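Local structure of glucose-binding protein (Thermus thermophilus HB27, 2B3F) at residues M1-E13 with R53-H66. The protein binds glucose and galactose as a periplasmic solute-binding protein and probably delivers sugar to a binding-protein-dependent transport system. Residues are numbered along the deposited sequence; the frame is centred on the assembly and turned at random.
With GAL (beta-D-galactopyranose), chain G.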
# COMPACT_ATOMS: atom_id res chain seq x y z
N MET A 1 14.26 -12.54 27.73
CA MET A 1 13.95 -12.85 26.31
C MET A 1 12.87 -11.91 25.81
O MET A 1 11.74 -11.91 26.31
CB MET A 1 13.49 -14.30 26.17
CG MET A 1 14.61 -15.30 26.22
SD MET A 1 15.15 -15.76 24.57
CE MET A 1 16.36 -14.50 24.29
N LYS A 2 13.25 -11.08 24.84
CA LYS A 2 12.36 -10.07 24.29
C LYS A 2 12.44 -10.00 22.78
O LYS A 2 13.42 -10.45 22.16
CB LYS A 2 12.69 -8.71 24.89
CG LYS A 2 12.50 -8.64 26.39
CD LYS A 2 12.87 -7.30 26.95
CE LYS A 2 12.71 -7.30 28.48
NZ LYS A 2 13.93 -7.89 29.14
N LEU A 3 11.39 -9.44 22.19
CA LEU A 3 11.36 -9.14 20.76
C LEU A 3 10.47 -7.92 20.57
O LEU A 3 9.30 -7.94 20.93
CB LEU A 3 10.80 -10.29 19.95
CG LEU A 3 10.59 -9.96 18.47
CD1 LEU A 3 11.90 -9.81 17.71
CD2 LEU A 3 9.70 -11.01 17.82
N GLU A 4 11.05 -6.86 20.00
CA GLU A 4 10.33 -5.61 19.77
C GLU A 4 10.06 -5.46 18.27
O GLU A 4 10.98 -5.29 17.48
CB GLU A 4 11.14 -4.43 20.28
CG GLU A 4 10.40 -3.11 20.13
CD GLU A 4 11.22 -1.93 20.54
OE1 GLU A 4 12.45 -1.95 20.33
OE2 GLU A 4 10.62 -0.94 21.03
N ILE A 5 8.78 -5.51 17.92
CA ILE A 5 8.32 -5.46 16.53
C ILE A 5 7.70 -4.10 16.31
O ILE A 5 6.73 -3.75 16.97
CB ILE A 5 7.24 -6.50 16.26
CG1 ILE A 5 7.75 -7.94 16.50
CG2 ILE A 5 6.75 -6.39 14.82
CD1 ILE A 5 6.66 -8.95 16.59
N PHE A 6 8.26 -3.37 15.34
CA PHE A 6 7.84 -2.00 15.04
C PHE A 6 7.00 -2.01 13.76
O PHE A 6 7.38 -2.59 12.75
CB PHE A 6 9.10 -1.14 14.92
CG PHE A 6 8.85 0.35 14.76
CD1 PHE A 6 9.09 1.21 15.83
CD2 PHE A 6 8.46 0.89 13.54
CE1 PHE A 6 8.89 2.60 15.70
CE2 PHE A 6 8.28 2.28 13.41
CZ PHE A 6 8.50 3.12 14.50
N SER A 7 5.83 -1.38 13.80
CA SER A 7 4.93 -1.37 12.65
C SER A 7 3.92 -0.23 12.82
O SER A 7 3.92 0.47 13.84
CB SER A 7 4.17 -2.70 12.50
OG SER A 7 3.06 -2.79 13.40
N TRP A 8 3.06 -0.08 11.82
CA TRP A 8 1.90 0.82 11.96
C TRP A 8 0.58 0.08 11.99
O TRP A 8 -0.49 0.66 11.70
CB TRP A 8 1.95 1.94 10.93
CG TRP A 8 1.87 1.63 9.50
CD1 TRP A 8 0.75 1.57 8.72
CD2 TRP A 8 2.98 1.48 8.60
NE1 TRP A 8 1.08 1.36 7.39
CE2 TRP A 8 2.45 1.31 7.30
CE3 TRP A 8 4.37 1.46 8.78
CZ2 TRP A 8 3.28 1.12 6.18
CZ3 TRP A 8 5.17 1.27 7.68
CH2 TRP A 8 4.63 1.10 6.40
N TRP A 9 0.62 -1.19 12.39
CA TRP A 9 -0.58 -1.98 12.38
C TRP A 9 -1.34 -1.87 13.71
O TRP A 9 -1.55 -2.84 14.42
CB TRP A 9 -0.24 -3.41 11.98
CG TRP A 9 0.14 -3.53 10.54
CD1 TRP A 9 -0.33 -2.79 9.48
CD2 TRP A 9 1.08 -4.46 10.00
NE1 TRP A 9 0.27 -3.22 8.31
CE2 TRP A 9 1.13 -4.24 8.60
CE3 TRP A 9 1.87 -5.46 10.56
CZ2 TRP A 9 1.94 -5.00 7.77
CZ3 TRP A 9 2.71 -6.19 9.72
CH2 TRP A 9 2.71 -5.98 8.35
N ALA A 10 -1.76 -0.65 14.01
CA ALA A 10 -2.48 -0.34 15.23
C ALA A 10 -3.98 -0.49 15.03
O ALA A 10 -4.49 -0.48 13.90
CB ALA A 10 -2.16 1.08 15.64
N GLY A 11 -4.70 -0.61 16.15
CA GLY A 11 -6.13 -0.61 16.12
C GLY A 11 -6.66 -1.72 15.26
O GLY A 11 -6.21 -2.88 15.38
N ASP A 12 -7.56 -1.37 14.35
CA ASP A 12 -8.23 -2.37 13.55
C ASP A 12 -7.33 -2.88 12.42
O ASP A 12 -7.74 -3.78 11.70
CB ASP A 12 -9.59 -1.90 13.02
CG ASP A 12 -9.50 -0.68 12.13
OD1 ASP A 12 -8.63 -0.62 11.22
OD2 ASP A 12 -10.37 0.24 12.32
N GLU A 13 -6.14 -2.31 12.28
CA GLU A 13 -5.15 -2.91 11.37
C GLU A 13 -4.39 -4.07 12.01
O GLU A 13 -3.65 -4.78 11.30
CB GLU A 13 -4.18 -1.85 10.86
CG GLU A 13 -4.86 -0.74 10.03
CD GLU A 13 -3.99 -0.19 8.93
OE1 GLU A 13 -3.88 1.06 8.80
OE2 GLU A 13 -3.42 -1.01 8.18
N ARG A 53 14.40 6.97 16.20
CA ARG A 53 15.01 5.80 16.83
C ARG A 53 16.29 5.37 16.16
O ARG A 53 17.31 5.16 16.82
CB ARG A 53 14.04 4.63 16.83
CG ARG A 53 12.95 4.84 17.82
CD ARG A 53 12.24 3.59 18.13
NE ARG A 53 13.12 2.63 18.78
CZ ARG A 53 12.69 1.50 19.32
NH1 ARG A 53 11.40 1.22 19.29
NH2 ARG A 53 13.55 0.67 19.87
N MET A 54 16.26 5.28 14.83
CA MET A 54 17.42 4.83 14.08
C MET A 54 18.56 5.83 14.21
O MET A 54 19.70 5.45 14.48
CB MET A 54 17.04 4.62 12.61
CG MET A 54 16.09 3.45 12.38
SD MET A 54 16.77 1.79 12.77
CE MET A 54 17.63 1.45 11.27
N LEU A 55 18.28 7.12 14.04
CA LEU A 55 19.36 8.12 14.15
C LEU A 55 19.88 8.24 15.60
O LEU A 55 21.03 8.62 15.83
CB LEU A 55 18.90 9.48 13.59
CG LEU A 55 18.58 9.54 12.09
CD1 LEU A 55 18.03 10.93 11.71
CD2 LEU A 55 19.79 9.19 11.25
N GLY A 56 19.03 7.95 16.57
CA GLY A 56 19.43 7.98 17.97
C GLY A 56 20.23 6.75 18.37
O GLY A 56 20.69 6.66 19.53
N GLY A 57 20.40 5.81 17.45
CA GLY A 57 21.11 4.56 17.73
C GLY A 57 20.32 3.57 18.57
O GLY A 57 20.90 2.78 19.31
N ASP A 58 18.99 3.61 18.45
CA ASP A 58 18.10 2.74 19.22
C ASP A 58 17.13 2.00 18.29
O ASP A 58 15.91 2.19 18.36
CB ASP A 58 17.35 3.58 20.26
CG ASP A 58 16.53 2.73 21.22
OD1 ASP A 58 16.83 1.53 21.40
OD2 ASP A 58 15.56 3.28 21.78
N PRO A 59 17.67 1.14 17.42
CA PRO A 59 16.80 0.40 16.50
C PRO A 59 15.87 -0.58 17.21
O PRO A 59 16.25 -1.18 18.23
CB PRO A 59 17.78 -0.39 15.64
CG PRO A 59 18.98 -0.53 16.46
CD PRO A 59 19.08 0.75 17.25
N PRO A 60 14.66 -0.77 16.66
CA PRO A 60 13.84 -1.86 17.15
C PRO A 60 14.45 -3.16 16.63
O PRO A 60 15.38 -3.13 15.83
CB PRO A 60 12.48 -1.58 16.51
CG PRO A 60 12.80 -0.91 15.26
CD PRO A 60 14.01 -0.07 15.53
N ASP A 61 13.95 -4.30 17.08
CA ASP A 61 14.49 -5.58 16.60
C ASP A 61 14.19 -5.83 15.13
O ASP A 61 14.95 -6.48 14.42
CB ASP A 61 14.00 -6.73 17.47
CG ASP A 61 14.58 -6.66 18.87
OD1 ASP A 61 15.75 -6.24 18.99
OD2 ASP A 61 13.86 -6.99 19.83
N THR A 62 13.07 -5.30 14.66
CA THR A 62 12.65 -5.41 13.28
C THR A 62 11.56 -4.35 13.07
O THR A 62 10.88 -3.95 14.03
CB THR A 62 12.11 -6.82 12.95
OG1 THR A 62 11.87 -6.95 11.54
CG2 THR A 62 10.83 -7.15 13.74
N PHE A 63 11.43 -3.89 11.83
CA PHE A 63 10.40 -2.88 11.54
C PHE A 63 9.73 -3.13 10.20
O PHE A 63 10.35 -3.59 9.21
CB PHE A 63 10.96 -1.46 11.63
CG PHE A 63 12.08 -1.16 10.68
CD1 PHE A 63 11.84 -0.80 9.35
CD2 PHE A 63 13.40 -1.18 11.13
CE1 PHE A 63 12.88 -0.50 8.48
CE2 PHE A 63 14.44 -0.87 10.27
CZ PHE A 63 14.19 -0.52 8.95
N GLN A 64 8.44 -2.84 10.17
CA GLN A 64 7.67 -2.89 8.95
C GLN A 64 8.24 -1.89 7.93
O GLN A 64 8.48 -0.72 8.24
CB GLN A 64 6.22 -2.53 9.24
CG GLN A 64 5.31 -2.59 8.05
CD GLN A 64 3.90 -2.05 8.36
OE1 GLN A 64 3.57 -1.77 9.50
NE2 GLN A 64 3.08 -1.93 7.33
N VAL A 65 8.48 -2.38 6.73
CA VAL A 65 9.07 -1.56 5.68
C VAL A 65 8.62 -2.06 4.32
O VAL A 65 8.49 -3.26 4.07
CB VAL A 65 10.61 -1.53 5.78
CG1 VAL A 65 11.19 -2.94 5.69
CG2 VAL A 65 11.24 -0.57 4.77
N HIS A 66 8.38 -1.12 3.43
CA HIS A 66 7.94 -1.46 2.11
C HIS A 66 9.07 -1.95 1.22
O HIS A 66 10.11 -1.31 1.12
CB HIS A 66 7.28 -0.27 1.42
CG HIS A 66 5.93 0.05 1.97
ND1 HIS A 66 5.57 1.31 2.38
CD2 HIS A 66 4.84 -0.73 2.18
CE1 HIS A 66 4.32 1.31 2.80
NE2 HIS A 66 3.85 0.08 2.68
C1 GAL G . 0.24 0.59 3.68
C2 GAL G . 0.70 -0.74 4.29
C3 GAL G . -0.48 -1.64 4.65
C4 GAL G . -1.51 -0.89 5.50
C5 GAL G . -1.81 0.47 4.83
C6 GAL G . -2.82 1.34 5.59
O1 GAL G . 1.32 1.44 3.42
O2 GAL G . 1.60 -1.38 3.38
O3 GAL G . -0.02 -2.78 5.35
O4 GAL G . -0.97 -0.76 6.79
O5 GAL G . -0.64 1.22 4.62
O6 GAL G . -2.25 1.86 6.76
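R53 and E4 form a salt bridge in which NH1 and NH2 grip the carboxylate end-on. NH2 meets E4 OE1 at 2.9 Å on its syn side, while NH1 reaches OE2 from above the carboxylate plane. CG of E4 is anti to its backbone N (chi1 -177°) and the chain stays extended beyond it, which brings the carboxylate to the guanidinium. R53 NE also donates to D58 O, so the guanidinium is held from two directions. The backbone N of E4 donates to D61 OD2 at 2.8 Å, on the anti side of that carboxylate; N288 also donates to this oxygen. Further along, F6 N donates to T62 O at 3.0 Å and Q64 N to F6 O at 2.8 Å. These bonds join strands 2-7 and 62-66 in parallel, in register at I5-T62 and F6-F63. With strand 32-37 on the other side of 2-7, they belong to the sheet of one lobe of a periplasmic binding protein, whose strand ends line the sugar site.

At that end Q64 lies between two tryptophans. Its OE1 accepts a nearly straight bond from W8 N (2.9 Å, 171°), and its NE2 donates to OD1 of D278, which itself hydrogen-bonds the galactose. Fixed at both ends, the amide stacks on one face of W8, with planes 17° apart, and covers a face of W9 more obliquely. W8 turns its edge to the face of H66. The indole nitrogens of W8 and W9 donate to galactose O5 and O3. H66 NE2 binds O2 at 2.8 Å, and E70 holds its ND1. E13 accepts from galactose O6 at OE1 and from O4 at OE2. Away from the sugar, F6 CB packs against P60 CG at 3.7 Å and against F63 CB. L3 CD1 rests on D61 CB, and L3, I5 and T62 all touch W295 of helix 289-299.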